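Local coordinates for protein aminotransferase TlmJ (Streptoalloteichus hindustanus, PDB 5UID) that probably transfers amino groups with pyridoxal 5'-phosphate as cofactor, as a DegT/DnrJ/EryC1-family aminotransferase, probably in natural-product biosynthesis, at residues I7-T13 / L358-L364; L67-L71 / R207-A212; L319-V324 / T371-V376. All coordinates share one frame. Residue numbers count along the deposited sequence, not the author numbering.

Contact 1 (I7-T13 / L358-L364); sequences INVFQPT and LPLHQAL
In this fold type I aminotransferase, residues 7-13 run mostly extended, kinked at Val9 (phi/psi -77/-42), alongside 358-364, the loop between strand 355-358 and helix 366-383. The pairing ties the N-terminal loop before helix 16-28 to the C-terminal part, next to the subunit interface: Gln11 and Pro12 pack on Gly29 of the second subunit. The irregular segments advance in the same direction: Val9 faces Pro359 (CA-CA 3.7 Å), Gln11 His361 (5.9 Å) and Thr13 Ala363 (6.3 Å). Pro359 CB lies 3.8 Å from Ile7 CG2 and 3.1 Å from Asn8 O. Leu360 N donates a nearly linear hydrogen bond to Val9 O (3.3 Å), the one backbone link; its CA-to-CB bond points away from 7-13, and the side chain packs on Ile272 of helix 249-280. His361 (chi1 p, chi2 80°) is the centrepiece. Gln11 CB sits 3.4 Å from the centroid of its ring, a CH-pi contact over the face, and His361 NE2 gives a weak hydrogen bond to Asn8 O (3.1 Å). Water 1 joins His361 NE2 (3.0 Å), Asn8 N (2.6 Å) and Gln11 OE1 (3.0 Å). In the type I turn from His361 to Leu364, Gln362 (p,m) donates a hydrogen bond from NE2 to Thr13 OG1 (3.0 Å), its OE1 being held by Arg269; Ala363 CB meets Thr13 CG2 at 3.7 Å. Leu364 (m,t) brings CD2 to 3.6 Å from Ile7 CG2.

Contact 2 (L67-L71 / R207-A212); sequences LSMEL and RARKLA
Two leucines show how helices can pack mainly through side chains while their axes stay well apart. The segments 67-71 and 207-212 are both alpha-helical; their axes approach to 10.8 Å with an angle of 116° between N-to-C directions, so they meet steeply, and the closest CA pair is Leu71 with Ala208 at 7.3 Å. Leu71, with the most surface covered, takes the m,t rotamer. Its CD1 rests 3.7 Å from Ala208 CB, where the small residue makes room for it, and its CD2 touches Leu211 CD2 at 3.8 Å. The same CD2 lies over one face of the Arg207 guanidinium and 4.0 Å from Arg207 CB, so the arginine lids the leucine; its NH1 reaches back to Leu71 O in a weak hydrogen bond of 3.5 Å. Leu211, in the t,p rotamer, projects toward the first helix between Leu67 and Leu71: its CD2 is 3.7 Å from Leu67 CD2 and 3.3 Å from Glu70 OE1. Glu70 (m,t) thus borders the apolar patch, with its charge directed to a salt bridge with Arg243. Leu67 (m,t) extends the patch along the second helix, CD1 lying 4.3 Å from Ala212 CB. The contact is apolar packing at the edge of the large domain, whose seven-stranded mixed sheet is that of fold type I PLP enzymes. Helices 61-72 and 202-212 both lean on this sheet: Leu71 and Ala208 share Phe199 of strand 195-199, and Leu67 covers Val58 of the outermost strand 55-58.

Contact 3 (L319-V324 / T371-V376); sequences LYDRGV and TVIGEV
Where a helix stops beside another, its last turn and the residues just after can supply the packing surface. Helix 309-321 ends here in a Schellman motif, with Val324 N bonded to Leu319 O (2.8 Å) and Gly323 N to Tyr320 O (3.1 Å). Gly323 is the C-prime residue, and its positive phi (85°) would jam a CB against the preceding carbonyl. Facing it is segment 371-376, within helix 366-383, with Leu319 beside Glu375 and Val324 beside Val372, both CA pairs at 6.7 Å. Leu319 (m,t) extends across the gap, CD2 to Glu375 CB at 3.5 Å and CD1 to Val376 CG2 at 4.3 Å. Val324 (t) splays its methyls: CG1 is 4.0 Å from Val372 CG2 (Val372 also t), CG2 4.3 Å from Thr371 CG2. Glu375, bent m,m, lays CG 4.2 Å from Val324 CG2 and turns its carboxylate toward Arg322, OE1 lying 3.2 Å from Arg322 CG. Arg322 (m,m,t) places NE 3.7 Å from Glu375 OE1, a long salt bridge at the exposed margin of the contact. The whole is a Schellman C-cap whose hydrophobic residues, Leu319 and Val324, dock on a neighbouring helix in the C-terminal part of this aminotransferase.

Contacts 1 and 3 form one neighbourhood, with centres about 14 Å apart, whereas contact 2 lies on the opposite side of the chain's centre. Ile7 N of contact 1 probably bonds to Gly323 O of contact 3 (3.1 Å), and Pro359 CG packs against both Val324 and Val372, so the N-terminal arm, the helix end and helix 366-383 are held together. All three contacts are partly buried, yet their chemistry differs. The irregular segments of contact 1 rely on backbone, side-chain and water-mediated hydrogen bonds; contact 2 joins two helices and contact 3 a helix end to a helix, both mainly through aliphatic side chains, with a weak arginine hydrogen bond or a long salt bridge at the exposed margin.

Contact 1 (I7-T13 / L358-L364)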
loop_
_atom_site.group_PDB
_atom_site.type_symbol
_atom_site.label_atom_id
_atom_site.label_comp_id
_atom_site.label_asym_id
_atom_site.label_seq_id
_atom_site.Cartn_x
_atom_site.Cartn_y
_atom_site.Cartn_z
ATOM N N ILE A 7 18.330 14.534 17.762
ATOM C CA ILE A 7 17.997 13.232 18.330
ATOM C C ILE A 7 16.513 12.979 18.099
ATOM O O ILE A 7 15.665 13.700 18.633
ATOM C CB ILE A 7 18.340 13.177 19.826
ATOM C CG1 ILE A 7 19.848 13.345 20.031
ATOM C CG2 ILE A 7 17.849 11.877 20.440
ATOM C CD1 ILE A 7 20.273 13.344 21.481
ATOM N N ASN A 8 16.198 11.952 17.313
ATOM C CA ASN A 8 14.830 11.692 16.889
ATOM C C ASN A 8 14.074 10.850 17.914
ATOM O O ASN A 8 14.664 10.112 18.707
ATOM C CB ASN A 8 14.810 10.985 15.532
ATOM C CG ASN A 8 15.599 11.731 14.472
ATOM O OD1 ASN A 8 15.164 12.770 13.971
ATOM N ND2 ASN A 8 16.764 11.199 14.119
ATOM N N VAL A 9 12.744 10.964 17.877
ATOM C CA VAL A 9 11.888 10.175 18.761
ATOM C C VAL A 9 11.779 8.740 18.266
ATOM O O VAL A 9 11.810 7.792 19.059
ATOM C CB VAL A 9 10.500 10.831 18.886
ATOM C CG1 VAL A 9 9.610 10.024 19.820
ATOM C CG2 VAL A 9 10.631 12.248 19.381
ATOM N N PHE A 10 11.637 8.558 16.956
ATOM C CA PHE A 10 11.579 7.246 16.331
ATOM C C PHE A 10 12.718 7.124 15.331
ATOM O O PHE A 10 13.053 8.093 14.643
ATOM C CB PHE A 10 10.241 7.023 15.615
ATOM C CG PHE A 10 9.050 7.515 16.384
ATOM C CD1 PHE A 10 8.582 6.815 17.482
ATOM C CD2 PHE A 10 8.392 8.673 16.005
ATOM C CE1 PHE A 10 7.488 7.262 18.190
ATOM C CE2 PHE A 10 7.291 9.127 16.710
ATOM C CZ PHE A 10 6.839 8.420 17.805
ATOM N N GLN A 11 13.315 5.937 15.255
ATOM C CA GLN A 11 14.362 5.705 14.271
ATOM C C GLN A 11 14.568 4.210 14.058
ATOM O O GLN A 11 14.751 3.465 15.025
ATOM C CB GLN A 11 15.671 6.366 14.701
ATOM C CG GLN A 11 16.760 6.287 13.650
ATOM C CD GLN A 11 17.944 7.169 13.977
ATOM O OE1 GLN A 11 17.793 8.231 14.584
ATOM N NE2 GLN A 11 19.133 6.733 13.580
ATOM N N PRO A 12 14.532 3.739 12.816
ATOM C CA PRO A 12 14.810 2.324 12.549
ATOM C C PRO A 12 16.302 2.057 12.412
ATOM O O PRO A 12 17.115 2.966 12.232
ATOM C CB PRO A 12 14.085 2.077 11.221
ATOM C CG PRO A 12 14.160 3.394 10.524
ATOM C CD PRO A 12 14.114 4.462 11.599
ATOM N N THR A 13 16.656 0.775 12.503
ATOM C CA THR A 13 18.036 0.323 12.319
ATOM C C THR A 13 18.042 -0.797 11.283
ATOM O O THR A 13 17.742 -1.951 11.604
ATOM C CB THR A 13 18.667 -0.142 13.632
ATOM O OG1 THR A 13 17.831 -1.127 14.258
ATOM C CG2 THR A 13 18.867 1.034 14.579
ATOM N N LEU A 358 9.547 11.051 24.845
ATOM C CA LEU A 358 10.980 11.253 24.700
ATOM C C LEU A 358 11.564 10.257 23.709
ATOM O O LEU A 358 10.994 9.186 23.482
ATOM C CB LEU A 358 11.668 11.104 26.056
ATOM C CG LEU A 358 11.150 11.961 27.211
ATOM C CD1 LEU A 358 12.021 11.753 28.439
ATOM C CD2 LEU A 358 11.091 13.432 26.827
ATOM N N PRO A 359 12.703 10.586 23.098
ATOM C CA PRO A 359 13.335 9.657 22.151
ATOM C C PRO A 359 13.552 8.278 22.757
ATOM O O PRO A 359 14.106 8.135 23.848
ATOM C CB PRO A 359 14.667 10.344 21.829
ATOM C CG PRO A 359 14.394 11.792 22.030
ATOM C CD PRO A 359 13.431 11.867 23.181
ATOM N N LEU A 360 13.104 7.250 22.034
ATOM C CA LEU A 360 13.262 5.869 22.489
ATOM C C LEU A 360 13.327 4.977 21.253
ATOM O O LEU A 360 12.298 4.715 20.622
ATOM C CB LEU A 360 12.126 5.462 23.414
ATOM C CG LEU A 360 12.167 4.014 23.911
ATOM C CD1 LEU A 360 13.443 3.754 24.697
ATOM C CD2 LEU A 360 10.936 3.699 24.749
ATOM N N HIS A 361 14.531 4.515 20.921
ATOM C CA HIS A 361 14.743 3.587 19.818
ATOM C C HIS A 361 16.141 3.004 19.956
ATOM O O HIS A 361 16.999 3.566 20.644
ATOM C CB HIS A 361 14.564 4.265 18.455
ATOM C CG HIS A 361 15.404 5.490 18.273
ATOM N ND1 HIS A 361 16.737 5.434 17.929
ATOM C CD2 HIS A 361 15.103 6.805 18.394
ATOM C CE1 HIS A 361 17.220 6.662 17.840
ATOM N NE2 HIS A 361 16.249 7.512 18.122
ATOM N N GLN A 362 16.362 1.868 19.291
ATOM C CA GLN A 362 17.622 1.153 19.456
ATOM C C GLN A 362 18.787 1.810 18.729
ATOM O O GLN A 362 19.907 1.294 18.817
ATOM C CB GLN A 362 17.481 -0.303 18.996
ATOM C CG GLN A 362 17.223 -0.488 17.511
ATOM C CD GLN A 362 15.757 -0.353 17.154
ATOM O OE1 GLN A 362 14.927 -0.018 18.002
ATOM N NE2 GLN A 362 15.428 -0.624 15.898
ATOM N N ALA A 363 18.570 2.920 18.025
ATOM C CA ALA A 363 19.670 3.660 17.422
ATOM C C ALA A 363 20.258 4.710 18.356
ATOM O O ALA A 363 21.280 5.313 18.018
ATOM C CB ALA A 363 19.216 4.338 16.123
ATOM N N LEU A 364 19.639 4.941 19.510
ATOM C CA LEU A 364 20.167 5.903 20.467
ATOM C C LEU A 364 21.466 5.387 21.073
ATOM O O LEU A 364 21.529 4.253 21.557
ATOM C CB LEU A 364 19.145 6.165 21.572
ATOM C CG LEU A 364 17.842 6.861 21.183
ATOM C CD1 LEU A 364 16.855 6.830 22.338
ATOM C CD2 LEU A 364 18.125 8.291 20.752
HETATM O O HOH W 1 17.767 9.877 17.042
HETATM O O HOH W 2 13.209 1.115 15.287
#

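Contact 2 (L67-L71 / R207-A212)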
loop_
_atom_site.group_PDB
_atom_site.type_symbol
_atom_site.label_atom_id
_atom_site.label_comp_id
_atom_site.label_asym_id
_atom_site.label_seq_id
_atom_site.Cartn_x
_atom_site.Cartn_y
_atom_site.Cartn_z
ATOM N N LEU A 67 -9.349 -3.222 6.266
ATOM C CA LEU A 67 -9.826 -4.542 5.863
ATOM C C LEU A 67 -10.633 -5.201 6.973
ATOM O O LEU A 67 -11.664 -5.832 6.708
ATOM C CB LEU A 67 -8.651 -5.434 5.463
ATOM C CG LEU A 67 -7.946 -5.120 4.145
ATOM C CD1 LEU A 67 -6.722 -6.005 3.972
ATOM C CD2 LEU A 67 -8.902 -5.285 2.976
ATOM N N SER A 68 -10.183 -5.069 8.223
ATOM C CA SER A 68 -10.884 -5.725 9.323
ATOM C C SER A 68 -12.294 -5.170 9.488
ATOM O O SER A 68 -13.239 -5.925 9.746
ATOM C CB SER A 68 -10.087 -5.579 10.620
ATOM O OG SER A 68 -10.057 -4.233 11.054
HETATM N N MSE A 69 -12.460 -3.860 9.329
HETATM C CA MSE A 69 -13.784 -3.250 9.411
HETATM C C MSE A 69 -14.658 -3.702 8.244
HETATM O O MSE A 69 -15.877 -3.800 8.374
HETATM C CB MSE A 69 -13.681 -1.724 9.440
HETATM C CG MSE A 69 -13.011 -1.166 10.695
HETATM SE SE MSE A 69 -13.906 -1.705 12.352
HETATM C CE MSE A 69 -12.469 -2.761 13.139
ATOM N N GLU A 70 -14.028 -3.974 7.098
ATOM C CA GLU A 70 -14.768 -4.518 5.963
ATOM C C GLU A 70 -15.178 -5.962 6.222
ATOM O O GLU A 70 -16.339 -6.336 6.017
ATOM C CB GLU A 70 -13.928 -4.419 4.687
ATOM C CG GLU A 70 -13.681 -2.997 4.208
ATOM C CD GLU A 70 -12.720 -2.936 3.035
ATOM O OE1 GLU A 70 -12.385 -4.005 2.482
ATOM O OE2 GLU A 70 -12.298 -1.820 2.666
ATOM N N LEU A 71 -14.236 -6.788 6.685
ATOM C CA LEU A 71 -14.528 -8.200 6.910
ATOM C C LEU A 71 -15.576 -8.384 8.001
ATOM O O LEU A 71 -16.414 -9.290 7.920
ATOM C CB LEU A 71 -13.243 -8.948 7.264
ATOM C CG LEU A 71 -12.197 -9.012 6.149
ATOM C CD1 LEU A 71 -10.864 -9.478 6.696
ATOM C CD2 LEU A 71 -12.668 -9.931 5.033
ATOM N N ARG A 207 -10.760 -15.297 3.845
ATOM C CA ARG A 207 -11.446 -14.177 3.207
ATOM C C ARG A 207 -10.517 -12.983 3.053
ATOM O O ARG A 207 -10.554 -12.284 2.031
ATOM C CB ARG A 207 -12.679 -13.776 4.016
ATOM C CG ARG A 207 -13.793 -14.805 4.050
ATOM C CD ARG A 207 -14.990 -14.244 4.802
ATOM N NE ARG A 207 -15.420 -12.966 4.242
ATOM C CZ ARG A 207 -16.130 -12.058 4.906
ATOM N NH1 ARG A 207 -16.485 -12.280 6.165
ATOM N NH2 ARG A 207 -16.476 -10.923 4.315
ATOM N N ALA A 208 -9.681 -12.727 4.063
ATOM C CA ALA A 208 -8.785 -11.578 4.016
ATOM C C ALA A 208 -7.778 -11.708 2.881
ATOM O O ALA A 208 -7.462 -10.721 2.207
ATOM C CB ALA A 208 -8.067 -11.416 5.356
ATOM N N ARG A 209 -7.262 -12.921 2.656
ATOM C CA ARG A 209 -6.299 -13.126 1.579
ATOM C C ARG A 209 -6.911 -12.800 0.223
ATOM O O ARG A 209 -6.261 -12.181 -0.627
ATOM C CB ARG A 209 -5.782 -14.565 1.600
ATOM C CG ARG A 209 -4.900 -14.885 2.787
ATOM C CD ARG A 209 -4.372 -16.312 2.734
ATOM N NE ARG A 209 -3.445 -16.572 3.831
ATOM C CZ ARG A 209 -3.793 -17.121 4.990
ATOM N NH1 ARG A 209 -5.051 -17.483 5.204
ATOM N NH2 ARG A 209 -2.882 -17.314 5.934
ATOM N N LYS A 210 -8.162 -13.209 0.002
ATOM C CA LYS A 210 -8.823 -12.907 -1.263
ATOM C C LYS A 210 -9.137 -11.421 -1.374
ATOM O O LYS A 210 -8.869 -10.795 -2.407
ATOM C CB LYS A 210 -10.096 -13.742 -1.401
ATOM C CG LYS A 210 -9.849 -15.208 -1.719
ATOM C CD LYS A 210 -11.128 -16.022 -1.593
ATOM C CE LYS A 210 -12.260 -15.409 -2.403
ATOM N NZ LYS A 210 -13.538 -16.156 -2.226
ATOM N N LEU A 211 -9.700 -10.835 -0.314
ATOM C CA LEU A 211 -10.042 -9.416 -0.347
ATOM C C LEU A 211 -8.803 -8.552 -0.555
ATOM O O LEU A 211 -8.845 -7.561 -1.295
ATOM C CB LEU A 211 -10.768 -9.022 0.938
ATOM C CG LEU A 211 -11.267 -7.578 1.012
ATOM C CD1 LEU A 211 -12.237 -7.292 -0.125
ATOM C CD2 LEU A 211 -11.917 -7.300 2.355
ATOM N N ALA A 212 -7.688 -8.914 0.086
ATOM C CA ALA A 212 -6.447 -8.173 -0.115
ATOM C C ALA A 212 -5.914 -8.314 -1.534
ATOM O O ALA A 212 -5.170 -7.442 -1.991
ATOM C CB ALA A 212 -5.385 -8.633 0.884
#

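Contact 3 (L319-V324 / T371-V376)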
loop_
_atom_site.group_PDB
_atom_site.type_symbol
_atom_site.label_atom_id
_atom_site.label_comp_id
_atom_site.label_asym_id
_atom_site.label_seq_id
_atom_site.Cartn_x
_atom_site.Cartn_y
_atom_site.Cartn_z
ATOM N N LEU A 319 13.445 21.665 24.401
ATOM C CA LEU A 319 14.182 20.478 23.974
ATOM C C LEU A 319 14.507 20.534 22.489
ATOM O O LEU A 319 15.601 20.134 22.071
ATOM C CB LEU A 319 13.383 19.217 24.304
ATOM C CG LEU A 319 13.283 18.911 25.798
ATOM C CD1 LEU A 319 12.458 17.662 26.057
ATOM C CD2 LEU A 319 14.672 18.767 26.385
ATOM N N TYR A 320 13.572 21.035 21.675
ATOM C CA TYR A 320 13.831 21.177 20.247
ATOM C C TYR A 320 15.027 22.086 19.993
ATOM O O TYR A 320 15.904 21.764 19.184
ATOM C CB TYR A 320 12.588 21.715 19.534
ATOM C CG TYR A 320 12.735 21.773 18.029
ATOM C CD1 TYR A 320 12.373 20.693 17.238
ATOM C CD2 TYR A 320 13.242 22.904 17.399
ATOM C CE1 TYR A 320 12.506 20.739 15.864
ATOM C CE2 TYR A 320 13.381 22.955 16.024
ATOM C CZ TYR A 320 13.010 21.868 15.264
ATOM O OH TYR A 320 13.142 21.909 13.895
ATOM N N ASP A 321 15.079 23.231 20.678
ATOM C CA ASP A 321 16.198 24.152 20.504
ATOM C C ASP A 321 17.521 23.549 20.958
ATOM O O ASP A 321 18.580 24.009 20.523
ATOM C CB ASP A 321 15.939 25.454 21.265
ATOM C CG ASP A 321 14.744 26.218 20.730
ATOM O OD1 ASP A 321 14.361 25.984 19.565
ATOM O OD2 ASP A 321 14.191 27.056 21.475
ATOM N N ARG A 322 17.486 22.542 21.825
ATOM C CA ARG A 322 18.695 21.893 22.314
ATOM C C ARG A 322 19.065 20.652 21.512
ATOM O O ARG A 322 20.007 19.946 21.887
ATOM C CB ARG A 322 18.533 21.522 23.790
ATOM C CG ARG A 322 18.171 22.690 24.701
ATOM C CD ARG A 322 19.369 23.570 25.003
ATOM N NE ARG A 322 19.113 24.455 26.135
ATOM C CZ ARG A 322 18.606 25.680 26.030
ATOM N NH1 ARG A 322 18.298 26.173 24.838
ATOM N NH2 ARG A 322 18.406 26.411 27.118
ATOM N N GLY A 323 18.355 20.373 20.425
ATOM C CA GLY A 323 18.643 19.210 19.614
ATOM C C GLY A 323 18.004 17.923 20.080
ATOM O O GLY A 323 18.518 16.846 19.761
ATOM N N VAL A 324 16.898 17.990 20.817
ATOM C CA VAL A 324 16.203 16.804 21.310
ATOM C C VAL A 324 14.767 16.882 20.808
ATOM O O VAL A 324 13.961 17.660 21.328
ATOM C CB VAL A 324 16.260 16.690 22.839
ATOM C CG1 VAL A 324 15.388 15.537 23.320
ATOM C CG2 VAL A 324 17.698 16.507 23.302
ATOM N N THR A 371 22.216 12.836 26.959
ATOM C CA THR A 371 21.811 14.162 26.502
ATOM C C THR A 371 20.330 14.410 26.773
ATOM O O THR A 371 19.944 15.511 27.181
ATOM C CB THR A 371 22.114 14.323 25.011
ATOM O OG1 THR A 371 23.505 14.073 24.775
ATOM C CG2 THR A 371 21.778 15.733 24.543
ATOM N N VAL A 372 19.490 13.395 26.561
ATOM C CA VAL A 372 18.059 13.544 26.815
ATOM C C VAL A 372 17.800 13.741 28.304
ATOM O O VAL A 372 17.074 14.656 28.708
ATOM C CB VAL A 372 17.284 12.334 26.261
ATOM C CG1 VAL A 372 15.836 12.370 26.728
ATOM C CG2 VAL A 372 17.351 12.314 24.742
ATOM N N ILE A 373 18.392 12.885 29.143
ATOM C CA ILE A 373 18.193 12.995 30.586
ATOM C C ILE A 373 18.672 14.350 31.092
ATOM O O ILE A 373 18.002 14.996 31.906
ATOM C CB ILE A 373 18.905 11.839 31.313
ATOM C CG1 ILE A 373 18.306 10.495 30.901
ATOM C CG2 ILE A 373 18.818 12.025 32.824
ATOM C CD1 ILE A 373 19.034 9.302 31.482
ATOM N N GLY A 374 19.834 14.802 30.614
ATOM C CA GLY A 374 20.360 16.081 31.065
ATOM C C GLY A 374 19.493 17.255 30.653
ATOM O O GLY A 374 19.233 18.158 31.452
ATOM N N GLU A 375 19.032 17.260 29.400
ATOM C CA GLU A 375 18.180 18.348 28.937
ATOM C C GLU A 375 16.819 18.331 29.623
ATOM O O GLU A 375 16.253 19.397 29.896
ATOM C CB GLU A 375 18.012 18.279 27.420
ATOM C CG GLU A 375 19.272 18.602 26.644
ATOM C CD GLU A 375 19.729 20.031 26.850
ATOM O OE1 GLU A 375 18.878 20.881 27.189
ATOM O OE2 GLU A 375 20.936 20.303 26.679
ATOM N N VAL A 376 16.284 17.142 29.915
ATOM C CA VAL A 376 15.004 17.058 30.613
ATOM C C VAL A 376 15.132 17.609 32.028
ATOM O O VAL A 376 14.302 18.410 32.477
ATOM C CB VAL A 376 14.473 15.611 30.608
ATOM C CG1 VAL A 376 13.318 15.463 31.589
ATOM C CG2 VAL A 376 14.016 15.220 29.209
#